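Local atomic coordinates of erythromycin C-12 hydroxylase (Saccharopolyspora erythraea, PDB entry 2JJN), a protein that uses heme b, molecular oxygen and NADPH to hydroxylate the macrolactone ring of erythromycin D at C-12, giving erythromycin C in antibiotic biosynthesis. Residues H52-A57 with V316-R321; T246-G251 with R285-Q290; V254-E259 with D330-S335; R385-E390 with T396-V401. The protein carries 2 engineered substitutions. All blocks are in the same frame, centred on the assembly; numbering follows the deposited sequence.

Contact 1: residues H52-A57 with V316-R321; sequences HVFRHA and VLSANR. With SO4 (sulfate ion), chain E; SO4 (sulfate ion), chain G.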
# COMPACT_ATOMS: atom_id res chain seq x y z
N HIS A 52 -13.74 -13.43 7.03
CA HIS A 52 -13.13 -13.04 5.78
C HIS A 52 -14.24 -12.90 4.74
O HIS A 52 -15.12 -13.78 4.63
CB HIS A 52 -12.21 -14.18 5.31
CG HIS A 52 -11.05 -14.38 6.22
ND1 HIS A 52 -9.81 -13.82 5.98
CD2 HIS A 52 -10.96 -15.05 7.40
CE1 HIS A 52 -8.99 -14.15 6.98
NE2 HIS A 52 -9.66 -14.91 7.84
N VAL A 53 -14.14 -11.84 3.94
CA VAL A 53 -15.19 -11.51 2.97
C VAL A 53 -14.54 -11.49 1.59
O VAL A 53 -13.55 -10.78 1.37
CB VAL A 53 -15.81 -10.16 3.33
CG1 VAL A 53 -16.78 -9.73 2.24
CG2 VAL A 53 -16.55 -10.34 4.67
N PHE A 54 -15.09 -12.29 0.66
CA PHE A 54 -14.42 -12.55 -0.62
C PHE A 54 -15.02 -11.94 -1.89
O PHE A 54 -14.32 -11.73 -2.87
CB PHE A 54 -14.28 -14.07 -0.86
CG PHE A 54 -13.49 -14.76 0.24
CD1 PHE A 54 -14.11 -15.62 1.13
CD2 PHE A 54 -12.17 -14.44 0.42
CE1 PHE A 54 -13.38 -16.25 2.13
CE2 PHE A 54 -11.40 -15.06 1.45
CZ PHE A 54 -12.03 -15.98 2.32
N ARG A 55 -16.31 -11.68 -1.89
CA ARG A 55 -16.94 -11.19 -3.13
C ARG A 55 -16.88 -9.67 -3.24
O ARG A 55 -16.99 -8.98 -2.23
CB ARG A 55 -18.40 -11.63 -3.17
CG ARG A 55 -18.55 -13.12 -3.43
CD ARG A 55 -20.02 -13.49 -3.50
NE ARG A 55 -20.17 -14.93 -3.66
CZ ARG A 55 -21.30 -15.56 -3.35
NH1 ARG A 55 -22.33 -14.86 -2.84
NH2 ARG A 55 -21.39 -16.89 -3.53
N HIS A 56 -16.78 -9.17 -4.47
CA HIS A 56 -16.60 -7.75 -4.67
C HIS A 56 -17.71 -6.91 -4.01
O HIS A 56 -17.45 -5.95 -3.28
CB HIS A 56 -16.59 -7.48 -6.18
CG HIS A 56 -16.35 -6.05 -6.53
ND1 HIS A 56 -17.40 -5.16 -6.72
CD2 HIS A 56 -15.21 -5.37 -6.82
CE1 HIS A 56 -16.91 -3.98 -7.06
NE2 HIS A 56 -15.59 -4.07 -7.12
N ALA A 57 -18.97 -7.27 -4.25
CA ALA A 57 -20.03 -6.46 -3.69
C ALA A 57 -19.99 -6.44 -2.17
O ALA A 57 -20.34 -5.45 -1.55
CB ALA A 57 -21.39 -6.98 -4.16
N VAL A 316 -9.59 -7.50 -0.86
CA VAL A 316 -9.57 -6.71 -2.10
C VAL A 316 -9.02 -7.54 -3.29
O VAL A 316 -9.47 -7.42 -4.42
CB VAL A 316 -8.82 -5.38 -1.88
CG1 VAL A 316 -8.33 -4.79 -3.20
CG2 VAL A 316 -9.81 -4.40 -1.18
N LEU A 317 -8.03 -8.39 -3.02
CA LEU A 317 -7.48 -9.24 -4.09
C LEU A 317 -8.56 -10.11 -4.67
O LEU A 317 -8.62 -10.26 -5.91
CB LEU A 317 -6.36 -10.10 -3.52
CG LEU A 317 -5.81 -11.14 -4.51
CD1 LEU A 317 -5.21 -10.44 -5.77
CD2 LEU A 317 -4.76 -11.99 -3.80
N SER A 318 -9.40 -10.71 -3.82
CA SER A 318 -10.47 -11.56 -4.35
C SER A 318 -11.52 -10.72 -5.09
O SER A 318 -11.98 -11.09 -6.18
CB SER A 318 -11.10 -12.26 -3.16
OG SER A 318 -12.16 -13.14 -3.57
N ALA A 319 -11.91 -9.59 -4.51
CA ALA A 319 -12.86 -8.66 -5.18
C ALA A 319 -12.37 -8.28 -6.53
O ALA A 319 -13.16 -8.20 -7.49
CB ALA A 319 -13.06 -7.40 -4.31
N ASN A 320 -11.06 -7.99 -6.65
CA ASN A 320 -10.51 -7.54 -7.93
C ASN A 320 -10.48 -8.65 -8.99
O ASN A 320 -10.33 -8.37 -10.16
CB ASN A 320 -9.10 -7.03 -7.73
CG ASN A 320 -9.02 -5.65 -7.04
OD1 ASN A 320 -10.02 -5.03 -6.70
ND2 ASN A 320 -7.76 -5.20 -6.81
N ARG A 321 -10.54 -9.92 -8.57
CA ARG A 321 -10.53 -11.06 -9.54
C ARG A 321 -11.94 -11.67 -9.65
O ARG A 321 -12.11 -12.78 -10.18
CB ARG A 321 -9.53 -12.11 -9.04
CG ARG A 321 -8.09 -11.58 -8.96
CD ARG A 321 -7.54 -11.06 -10.29
NE ARG A 321 -6.10 -10.95 -10.21
CZ ARG A 321 -5.22 -11.84 -10.69
NH1 ARG A 321 -5.64 -12.89 -11.38
NH2 ARG A 321 -3.92 -11.67 -10.51
S SO4 E . -24.98 -17.60 -2.18
O1 SO4 E . -23.85 -18.11 -2.96
O2 SO4 E . -25.18 -18.46 -1.01
O3 SO4 E . -26.19 -17.60 -3.01
O4 SO4 E . -24.72 -16.26 -1.65
S SO4 G . -13.37 -1.43 -8.86
O1 SO4 G . -11.91 -1.56 -8.60
O2 SO4 G . -14.15 -1.92 -7.72
O3 SO4 G . -13.86 -2.13 -10.05
O4 SO4 G . -13.79 -0.04 -8.95
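F54 and S318 make the one hydrogen bond between the two segments. S318 OG donates to F54 O over 2.7 Å. The C=O...OG angle is 126°, and the donor is tilted 24° from the carbonyl plane. S318 carries OG anti to its own backbone N (chi1 -179°), which turns the hydroxyl to the 52-57 chain. The same OG also bonds to R38 NH1 of helix 27-40, so this buried hydroxyl ties three pieces of chain together.

The apolar part centres on A319. Its CB sits 3.6 Å from H56 CA and 3.9 Å from H56 CD2. With A319 CB packed this close, the two backbones nearly meet; H56 CA and A319 CA are 3.9 Å apart.

This is where strand 51-53 of the P450 beta-sheet gives way to helix 56-64, with R55 at the N-cap position. Helix 316-320 follows the neighbouring parallel strand 311-315 directly. It corresponds to the short K' helix of P450s.

Two sulfates, probably from the crystallisation liquor, bind the outer ends of R55 and H56. H56 NE2 reaches O2 of the chain G ion in the imidazole plane, at 2.7 Å. The R55 chain is extended from CG to NE. Its NH1 and NH2 each bond one oxygen of the chain E ion; NH2 to O1 is 2.8 Å.

Contact 2: residues T246-G251 with R285-Q290; sequences TTVLLG and RPPFPQ. With HEM (protoporphyrin IX containing Fe), chain B.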
# COMPACT_ATOMS: atom_id res chain seq x y z
N THR A 246 4.28 1.59 -2.46
CA THR A 246 4.84 2.03 -3.72
C THR A 246 5.99 1.11 -4.11
O THR A 246 6.10 0.68 -5.27
CB THR A 246 5.12 3.58 -3.70
OG1 THR A 246 4.10 4.26 -2.91
CG2 THR A 246 5.20 4.17 -5.04
N THR A 247 6.78 0.67 -3.12
CA THR A 247 7.84 -0.33 -3.36
C THR A 247 7.28 -1.68 -3.91
O THR A 247 7.75 -2.17 -4.93
CB THR A 247 8.61 -0.60 -2.08
OG1 THR A 247 9.22 0.64 -1.68
CG2 THR A 247 9.70 -1.72 -2.24
N VAL A 248 6.27 -2.22 -3.25
CA VAL A 248 5.60 -3.44 -3.73
C VAL A 248 4.95 -3.24 -5.12
O VAL A 248 5.03 -4.14 -5.98
CB VAL A 248 4.55 -3.84 -2.66
CG1 VAL A 248 3.65 -4.93 -3.21
CG2 VAL A 248 5.31 -4.28 -1.34
N LEU A 249 4.29 -2.11 -5.34
CA LEU A 249 3.62 -1.91 -6.63
C LEU A 249 4.62 -1.89 -7.77
O LEU A 249 4.39 -2.53 -8.80
CB LEU A 249 2.81 -0.63 -6.64
CG LEU A 249 2.07 -0.38 -7.96
CD1 LEU A 249 1.14 -1.52 -8.28
CD2 LEU A 249 1.25 0.93 -7.89
N LEU A 250 5.74 -1.18 -7.58
CA LEU A 250 6.68 -1.08 -8.73
C LEU A 250 7.24 -2.46 -9.08
O LEU A 250 7.33 -2.80 -10.28
CB LEU A 250 7.82 -0.11 -8.42
CG LEU A 250 8.80 0.09 -9.59
CD1 LEU A 250 8.02 0.60 -10.80
CD2 LEU A 250 9.89 1.10 -9.21
N GLY A 251 7.58 -3.27 -8.07
CA GLY A 251 7.98 -4.69 -8.34
C GLY A 251 6.86 -5.40 -9.12
O GLY A 251 7.11 -6.10 -10.10
N ARG A 285 -2.67 -7.09 -9.12
CA ARG A 285 -1.78 -7.47 -8.02
C ARG A 285 -1.75 -6.31 -7.00
O ARG A 285 -0.75 -5.62 -6.84
CB ARG A 285 -0.40 -7.79 -8.57
CG ARG A 285 -0.30 -9.20 -9.15
CD ARG A 285 1.08 -9.44 -9.71
NE ARG A 285 1.25 -10.89 -9.95
CZ ARG A 285 1.79 -11.42 -11.05
NH1 ARG A 285 2.24 -10.67 -12.06
NH2 ARG A 285 1.90 -12.76 -11.12
N PRO A 286 -2.85 -6.12 -6.29
CA PRO A 286 -2.96 -5.02 -5.28
C PRO A 286 -1.90 -5.20 -4.21
O PRO A 286 -1.77 -6.29 -3.67
CB PRO A 286 -4.36 -5.21 -4.69
CG PRO A 286 -4.76 -6.64 -5.00
CD PRO A 286 -4.08 -6.94 -6.35
N PRO A 287 -1.12 -4.16 -3.91
CA PRO A 287 -0.10 -4.29 -2.87
C PRO A 287 -0.66 -4.72 -1.53
O PRO A 287 -0.01 -5.50 -0.85
CB PRO A 287 0.50 -2.88 -2.83
CG PRO A 287 0.35 -2.38 -4.28
CD PRO A 287 -0.99 -2.90 -4.66
N PHE A 288 -1.87 -4.23 -1.17
CA PHE A 288 -2.51 -4.66 0.06
C PHE A 288 -3.71 -5.50 -0.34
O PHE A 288 -4.73 -4.97 -0.78
CB PHE A 288 -3.02 -3.45 0.84
CG PHE A 288 -1.98 -2.69 1.56
CD1 PHE A 288 -2.02 -1.31 1.52
CD2 PHE A 288 -1.01 -3.32 2.32
CE1 PHE A 288 -1.08 -0.55 2.24
CE2 PHE A 288 -0.05 -2.57 3.02
CZ PHE A 288 -0.10 -1.19 2.97
N PRO A 289 -3.60 -6.81 -0.29
CA PRO A 289 -4.72 -7.66 -0.75
C PRO A 289 -5.89 -7.73 0.20
O PRO A 289 -7.00 -8.18 -0.19
CB PRO A 289 -4.04 -9.05 -0.91
CG PRO A 289 -2.89 -9.00 0.00
CD PRO A 289 -2.37 -7.61 -0.03
N GLN A 290 -5.70 -7.26 1.42
CA GLN A 290 -6.74 -7.33 2.45
C GLN A 290 -6.70 -6.12 3.36
O GLN A 290 -5.63 -5.51 3.55
CB GLN A 290 -6.55 -8.62 3.27
CG GLN A 290 -5.18 -8.74 3.92
CD GLN A 290 -4.90 -10.06 4.62
OE1 GLN A 290 -5.54 -11.08 4.37
NE2 GLN A 290 -3.94 -10.02 5.55
CHA HEM B . -5.30 4.47 2.97
CHB HEM B . -3.60 1.45 -0.47
CHC HEM B . -0.02 4.58 -1.41
CHD HEM B . -1.23 7.16 2.53
C1A HEM B . -5.16 3.44 2.06
C2A HEM B . -6.08 2.31 1.94
C3A HEM B . -5.61 1.47 1.01
C4A HEM B . -4.37 2.03 0.50
CMA HEM B . -6.23 0.13 0.55
CAA HEM B . -7.39 2.13 2.72
CBA HEM B . -7.15 1.54 4.10
CGA HEM B . -8.44 1.11 4.79
O1A HEM B . -9.55 1.30 4.20
O2A HEM B . -8.33 0.62 5.96
C1B HEM B . -2.48 2.06 -1.04
C2B HEM B . -1.75 1.55 -2.17
C3B HEM B . -0.75 2.42 -2.44
C4B HEM B . -0.87 3.49 -1.45
CMB HEM B . -2.17 0.23 -2.84
CAB HEM B . 0.37 2.40 -3.50
CBB HEM B . 0.13 1.88 -4.66
C1C HEM B . -0.04 5.54 -0.42
C2C HEM B . 0.90 6.65 -0.33
C3C HEM B . 0.57 7.37 0.77
C4C HEM B . -0.60 6.74 1.38
CMC HEM B . 2.04 6.88 -1.36
CAC HEM B . 1.24 8.62 1.36
CBC HEM B . 1.74 9.60 0.62
C1D HEM B . -2.40 6.64 2.98
C2D HEM B . -3.07 7.13 4.14
C3D HEM B . -4.33 6.33 4.27
C4D HEM B . -4.30 5.40 3.18
CMD HEM B . -2.61 8.28 5.09
CAD HEM B . -5.42 6.43 5.35
CBD HEM B . -6.56 7.37 4.91
CGD HEM B . -7.65 7.36 5.93
O1D HEM B . -7.68 6.48 6.81
O2D HEM B . -8.52 8.26 5.84
NA HEM B . -4.11 3.25 1.14
NB HEM B . -1.90 3.23 -0.57
NC HEM B . -0.90 5.64 0.65
ND HEM B . -3.16 5.59 2.42
FE HEM B . -2.61 4.50 0.80
O HOH W 1 -1.44 3.20 2.16
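R285 NH1 is gripped by two groups of helix 228-259, E259 OE1 in a salt bridge and T256 OG1 in a hydrogen bond. R285 starts the loop whose P287 packs on V248 and L249 of the same helix.

The packing is wholly apolar. V248 points CG1 anti to its backbone N (chi1 169°), which brings this methyl to 3.8 Å from P287 CB. On the next helix residue, L249 CB meets P287 CG, also at 3.8 Å. The pyrrolidine ring thus lies against two consecutive side chains.

Helix 228-259 is the I-helix of the P450 fold, and residues 285-290 lead from the K helix, 274-284, into strand 290-295. Both border the heme here. L249 CD2 is 3.5 Å from the vinyl carbon CBB. P287 CD approaches the heme methyl CMB at 3.8 Å. In one of its two conformers, T246 sets OG1 near the methyl CMC.

F288 turns the edge of its ring to the porphyrin, with CD1 3.8 Å from the heme meso carbon CHB. The iron-bound water lies at that edge too, near the ring plane. The water O is 2.2 Å from HEM FE. The axial protein ligand of the iron is C353.

Contact 3: residues V254-E259 with D330-S335; sequences VRTLDE and DRFDPS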
# COMPACT_ATOMS: atom_id res chain seq x y z
N VAL A 254 6.70 -4.41 -12.79
CA VAL A 254 7.70 -5.05 -13.66
C VAL A 254 7.47 -6.55 -13.81
O VAL A 254 7.59 -7.12 -14.94
CB VAL A 254 9.13 -4.77 -13.13
CG1 VAL A 254 10.15 -5.58 -13.96
CG2 VAL A 254 9.35 -3.25 -13.22
N ARG A 255 7.08 -7.22 -12.72
CA ARG A 255 6.74 -8.65 -12.82
C ARG A 255 5.60 -8.94 -13.79
O ARG A 255 5.66 -9.89 -14.60
CB ARG A 255 6.36 -9.20 -11.44
CG ARG A 255 7.46 -9.54 -10.53
CD ARG A 255 6.89 -10.70 -9.61
NE ARG A 255 5.93 -10.11 -8.68
CZ ARG A 255 4.91 -10.74 -8.08
NH1 ARG A 255 4.56 -12.00 -8.37
NH2 ARG A 255 4.19 -10.03 -7.19
N THR A 256 4.59 -8.06 -13.74
CA THR A 256 3.40 -8.29 -14.59
C THR A 256 3.70 -8.01 -16.07
O THR A 256 3.29 -8.77 -16.96
CB THR A 256 2.24 -7.49 -14.08
OG1 THR A 256 2.02 -7.79 -12.69
CG2 THR A 256 0.97 -7.87 -14.84
N LEU A 257 4.42 -6.91 -16.33
CA LEU A 257 4.85 -6.67 -17.70
C LEU A 257 5.76 -7.76 -18.22
O LEU A 257 5.69 -8.09 -19.41
CB LEU A 257 5.54 -5.31 -17.81
CG LEU A 257 4.66 -4.12 -17.53
CD1 LEU A 257 5.51 -2.80 -17.52
CD2 LEU A 257 3.58 -4.02 -18.63
N ASP A 258 6.61 -8.35 -17.36
CA ASP A 258 7.50 -9.40 -17.83
C ASP A 258 6.65 -10.63 -18.26
O ASP A 258 7.09 -11.41 -19.12
CB ASP A 258 8.40 -9.76 -16.65
CG ASP A 258 9.57 -10.69 -17.03
OD1 ASP A 258 10.06 -10.62 -18.19
OD2 ASP A 258 9.98 -11.45 -16.12
N GLU A 259 5.46 -10.79 -17.69
CA GLU A 259 4.53 -11.88 -18.05
C GLU A 259 3.76 -11.55 -19.31
O GLU A 259 3.26 -12.46 -19.99
CB GLU A 259 3.56 -12.17 -16.90
CG GLU A 259 4.27 -12.77 -15.68
CD GLU A 259 3.37 -12.76 -14.44
OE1 GLU A 259 2.29 -12.19 -14.52
OE2 GLU A 259 3.78 -13.30 -13.40
N ASP A 330 -9.16 -12.49 -14.74
CA ASP A 330 -7.78 -12.93 -14.62
C ASP A 330 -6.91 -12.56 -15.83
O ASP A 330 -5.74 -12.94 -15.89
CB ASP A 330 -7.74 -14.43 -14.29
CG ASP A 330 -8.44 -14.71 -12.99
OD1 ASP A 330 -8.21 -13.97 -12.00
OD2 ASP A 330 -9.29 -15.64 -12.97
N ARG A 331 -7.52 -11.86 -16.78
CA ARG A 331 -6.81 -11.31 -17.93
C ARG A 331 -6.17 -9.97 -17.53
O ARG A 331 -6.88 -9.01 -17.06
CB ARG A 331 -7.79 -11.08 -19.09
CG ARG A 331 -7.15 -10.46 -20.34
CD ARG A 331 -8.10 -10.32 -21.51
NE ARG A 331 -7.40 -9.62 -22.58
CZ ARG A 331 -7.94 -9.43 -23.78
NH1 ARG A 331 -9.14 -9.92 -24.04
NH2 ARG A 331 -7.24 -8.81 -24.72
N PHE A 332 -4.87 -9.88 -17.71
CA PHE A 332 -4.19 -8.60 -17.56
C PHE A 332 -4.49 -7.78 -18.82
O PHE A 332 -4.01 -8.13 -19.92
CB PHE A 332 -2.67 -8.79 -17.38
CG PHE A 332 -1.92 -7.50 -17.29
CD1 PHE A 332 -2.11 -6.69 -16.17
CD2 PHE A 332 -1.10 -7.05 -18.34
CE1 PHE A 332 -1.46 -5.52 -16.09
CE2 PHE A 332 -0.43 -5.82 -18.24
CZ PHE A 332 -0.62 -5.07 -17.10
N ASP A 333 -5.29 -6.72 -18.68
CA ASP A 333 -5.75 -5.94 -19.85
C ASP A 333 -5.82 -4.44 -19.51
O ASP A 333 -6.82 -3.97 -19.01
CB ASP A 333 -7.13 -6.41 -20.32
CG ASP A 333 -7.56 -5.70 -21.60
OD1 ASP A 333 -6.80 -4.89 -22.15
OD2 ASP A 333 -8.69 -6.01 -22.05
N PRO A 334 -4.72 -3.71 -19.74
CA PRO A 334 -4.73 -2.28 -19.47
C PRO A 334 -5.78 -1.49 -20.25
O PRO A 334 -6.10 -0.37 -19.88
CB PRO A 334 -3.33 -1.84 -19.90
CG PRO A 334 -2.48 -3.06 -19.78
CD PRO A 334 -3.38 -4.22 -20.14
N SER A 335 -6.31 -2.10 -21.30
CA SER A 335 -7.36 -1.41 -22.07
C SER A 335 -8.75 -1.46 -21.45
O SER A 335 -9.68 -0.76 -21.95
CB SER A 335 -7.39 -1.93 -23.52
OG SER A 335 -8.15 -3.13 -23.58
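The F332 ring is covered on both faces. T256 CG2 lies over one face, 3.5 Å above the plane and displaced toward the rim. P334 CD lies over the opposite face, 3.8 Å above the plane, also toward the rim. L257 CD2 approaches obliquely and less closely, 4.4 Å from F332 CE2. H263 adds an edge-to-face ring contact with F332.

The T256 methyl makes a true CH-pi contact. CG2 is 3.6 Å from the centroid of the F332 ring and 15° off the ring normal. It touches CD1 and CE1 most closely. In F332, CG is anti to the backbone N (chi1 177°), and the ring projects from the loop to the helix. T256 splits its two branches: CG2 goes to the ring, while OG1 bonds back to N252 O, one turn earlier in helix 228-259.

The other flat groups belong to the loop alone. D333 OD2 lies 3.8 Å above one face of the R331 guanidinium. This is a long salt bridge of charges only, because no N-H points at the oxygen. D333 OD1 takes two bonds from one face of its carboxylate plane. S335 OG donates to D333 OD1 at 2.6 Å, and S335 N to the same OD1 at 3.0 Å. The bond from S335 N makes an Asx turn, which bends the chain around P334.

D333 N bonds to E280 of helix 274-284, the glutamate of the ExxR motif. The sequence DRF at 330-332 matches the end of the PERF-like motif of P450s, whose phenylalanine here packs the loop against the C-terminal end of the I-helix.

Contact 4: residues R385-E390 with T396-V401; sequences RLRHFE and TRHLPV. With SO4 (sulfate ion), chain C.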
# COMPACT_ATOMS: atom_id res chain seq x y z
N ARG A 385 14.38 -18.72 -7.23
CA ARG A 385 13.06 -18.17 -7.41
C ARG A 385 12.88 -17.00 -6.47
O ARG A 385 13.64 -16.82 -5.51
CB ARG A 385 11.99 -19.23 -7.18
CG ARG A 385 12.15 -20.40 -8.13
CD ARG A 385 10.83 -21.01 -8.52
NE ARG A 385 10.02 -20.12 -9.35
CZ ARG A 385 10.16 -19.96 -10.66
NH1 ARG A 385 11.11 -20.61 -11.34
NH2 ARG A 385 9.36 -19.13 -11.32
N LEU A 386 11.88 -16.17 -6.74
CA LEU A 386 11.72 -14.96 -5.96
C LEU A 386 11.32 -15.25 -4.54
O LEU A 386 10.62 -16.24 -4.28
CB LEU A 386 10.70 -14.05 -6.62
CG LEU A 386 11.09 -13.59 -8.02
CD1 LEU A 386 9.90 -12.91 -8.67
CD2 LEU A 386 12.22 -12.61 -7.93
N ARG A 387 11.72 -14.35 -3.65
CA ARG A 387 11.33 -14.39 -2.27
C ARG A 387 10.08 -13.51 -2.09
O ARG A 387 10.17 -12.31 -1.98
CB ARG A 387 12.44 -13.86 -1.37
CG ARG A 387 13.44 -14.91 -0.89
CD ARG A 387 14.78 -14.79 -1.57
NE ARG A 387 15.39 -13.47 -1.44
CZ ARG A 387 16.70 -13.24 -1.51
NH1 ARG A 387 17.55 -14.25 -1.68
NH2 ARG A 387 17.16 -12.00 -1.39
N HIS A 388 8.92 -14.16 -2.09
CA HIS A 388 7.65 -13.45 -1.89
C HIS A 388 7.43 -13.13 -0.44
O HIS A 388 7.86 -13.90 0.46
CB HIS A 388 6.50 -14.34 -2.35
CG HIS A 388 6.40 -14.48 -3.83
ND1 HIS A 388 5.29 -14.05 -4.53
CD2 HIS A 388 7.26 -14.99 -4.74
CE1 HIS A 388 5.46 -14.32 -5.81
NE2 HIS A 388 6.65 -14.88 -5.97
N PHE A 389 6.78 -11.99 -0.17
CA PHE A 389 6.23 -11.77 1.17
C PHE A 389 5.20 -12.88 1.45
O PHE A 389 4.43 -13.30 0.56
CB PHE A 389 5.57 -10.40 1.27
CG PHE A 389 6.55 -9.27 1.27
CD1 PHE A 389 7.29 -8.96 2.40
CD2 PHE A 389 6.79 -8.53 0.12
CE1 PHE A 389 8.20 -7.93 2.38
CE2 PHE A 389 7.72 -7.47 0.10
CZ PHE A 389 8.46 -7.21 1.26
N GLU A 390 5.22 -13.41 2.66
CA GLU A 390 4.28 -14.46 3.00
C GLU A 390 3.04 -13.91 3.68
O GLU A 390 2.02 -14.59 3.78
CB GLU A 390 4.92 -15.46 3.96
CG GLU A 390 6.31 -15.90 3.53
CD GLU A 390 6.56 -17.37 3.74
OE1 GLU A 390 6.04 -17.95 4.72
OE2 GLU A 390 7.27 -17.95 2.90
N THR A 396 7.09 -9.09 -3.82
CA THR A 396 8.33 -9.81 -3.54
C THR A 396 9.30 -8.90 -2.81
O THR A 396 9.35 -7.69 -3.03
CB THR A 396 8.94 -10.38 -4.81
OG1 THR A 396 9.30 -9.32 -5.69
CG2 THR A 396 7.94 -11.33 -5.51
N ARG A 397 10.13 -9.53 -1.98
CA ARG A 397 11.08 -8.79 -1.17
C ARG A 397 12.24 -8.19 -1.98
O ARG A 397 12.76 -7.14 -1.65
CB ARG A 397 11.67 -9.71 -0.10
CG ARG A 397 10.60 -10.17 0.89
CD ARG A 397 10.92 -11.51 1.56
NE ARG A 397 12.20 -11.45 2.26
CZ ARG A 397 12.84 -12.52 2.74
NH1 ARG A 397 12.32 -13.73 2.62
NH2 ARG A 397 14.01 -12.35 3.35
N HIS A 398 12.60 -8.92 -3.03
CA HIS A 398 13.58 -8.47 -3.99
C HIS A 398 13.10 -8.80 -5.37
O HIS A 398 12.21 -9.64 -5.53
CB HIS A 398 14.90 -9.17 -3.69
CG HIS A 398 15.47 -8.72 -2.39
ND1 HIS A 398 16.04 -7.48 -2.24
CD2 HIS A 398 15.42 -9.27 -1.15
CE1 HIS A 398 16.36 -7.28 -0.97
NE2 HIS A 398 16.02 -8.37 -0.29
N LEU A 399 13.69 -8.18 -6.36
CA LEU A 399 13.32 -8.50 -7.74
C LEU A 399 14.57 -8.32 -8.62
O LEU A 399 14.80 -7.29 -9.23
CB LEU A 399 12.19 -7.54 -8.23
CG LEU A 399 11.57 -8.10 -9.52
CD1 LEU A 399 10.62 -9.29 -9.22
CD2 LEU A 399 10.80 -7.00 -10.31
N PRO A 400 15.42 -9.36 -8.66
CA PRO A 400 16.56 -9.31 -9.56
C PRO A 400 16.05 -9.19 -10.96
O PRO A 400 15.13 -9.93 -11.38
CB PRO A 400 17.23 -10.68 -9.33
CG PRO A 400 16.68 -11.17 -8.01
CD PRO A 400 15.31 -10.60 -7.88
N VAL A 401 16.60 -8.24 -11.69
CA VAL A 401 16.21 -8.08 -13.09
C VAL A 401 17.42 -8.04 -14.00
O VAL A 401 18.56 -7.80 -13.57
CB VAL A 401 15.39 -6.76 -13.29
CG1 VAL A 401 14.03 -6.87 -12.56
CG2 VAL A 401 16.22 -5.55 -12.74
S SO4 C . 8.52 -16.86 -8.80
O1 SO4 C . 9.96 -16.90 -8.95
O2 SO4 C . 8.21 -16.59 -7.42
O3 SO4 C . 7.94 -18.14 -9.19
O4 SO4 C . 7.92 -15.85 -9.68
O HOH W 2 13.19 -12.02 -4.35
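L386 reaches across to the 396-401 segment. Its CB lies 4.0 Å from T396 CG2, and its CG sits near O1 of the bound sulfate. The branches then part. CD1 meets L399 CD1 at 3.7 Å and also lies near sulfate O4. CD2 meets P400 CD at 3.7 Å and faces H398 O; the L386 and P400 side chains run past each other in opposite directions. Chi1 of -62° with chi2 of 170° sets the two methyls at L399 and P400.

T396 CG2 also lies over one face of the H388 imidazole. It stands 3.7 Å from the ring centroid and only 4° off the normal, a well-centred CH-pi contact. R397 CG makes a second one over a face of F389, nearer the rim.

The backbones form a single bridge between H388 and T396. R397 N donates to R387 O over 2.8 Å. A water accepts from R387 N and donates to H398 O, extending the pairing. The segments flank a five-residue connection in the C-terminal part of the P450 fold, and 396-401 runs into strand 400-402.

In one of its two conformers R387 sets the edge of its guanidinium near H398 CD2, the planes nearly perpendicular, and pairs NH1 with E384. H398 ND1 bonds to D134. A sulfate, probably from the crystallisation liquor, is gripped by R385, L386 N and H388; H388 NE2 to its O2 is 2.7 Å.

Contacts 2 and 3 share helix 228-259, and their centres are 14 Å apart. Their segments alternate along the chain. The segments of contacts 1 and 3 also alternate, and the R321-D330 salt bridge joins these two. Contact 2 lies between the segments of contact 1 in sequence and touches it where L317 N meets P289 O. Contact 4 comes last and has no touch with contact 1, whose nearest atoms are about 10 Å away. It meets the shared helix mainly at R255, which packs on L386, H388, T396 and L399, and also at V248 and G251. The long I-helix therefore connects the heme-side loop, the 330-335 loop and the C-terminal chain. Contact 2 lies beside the heme.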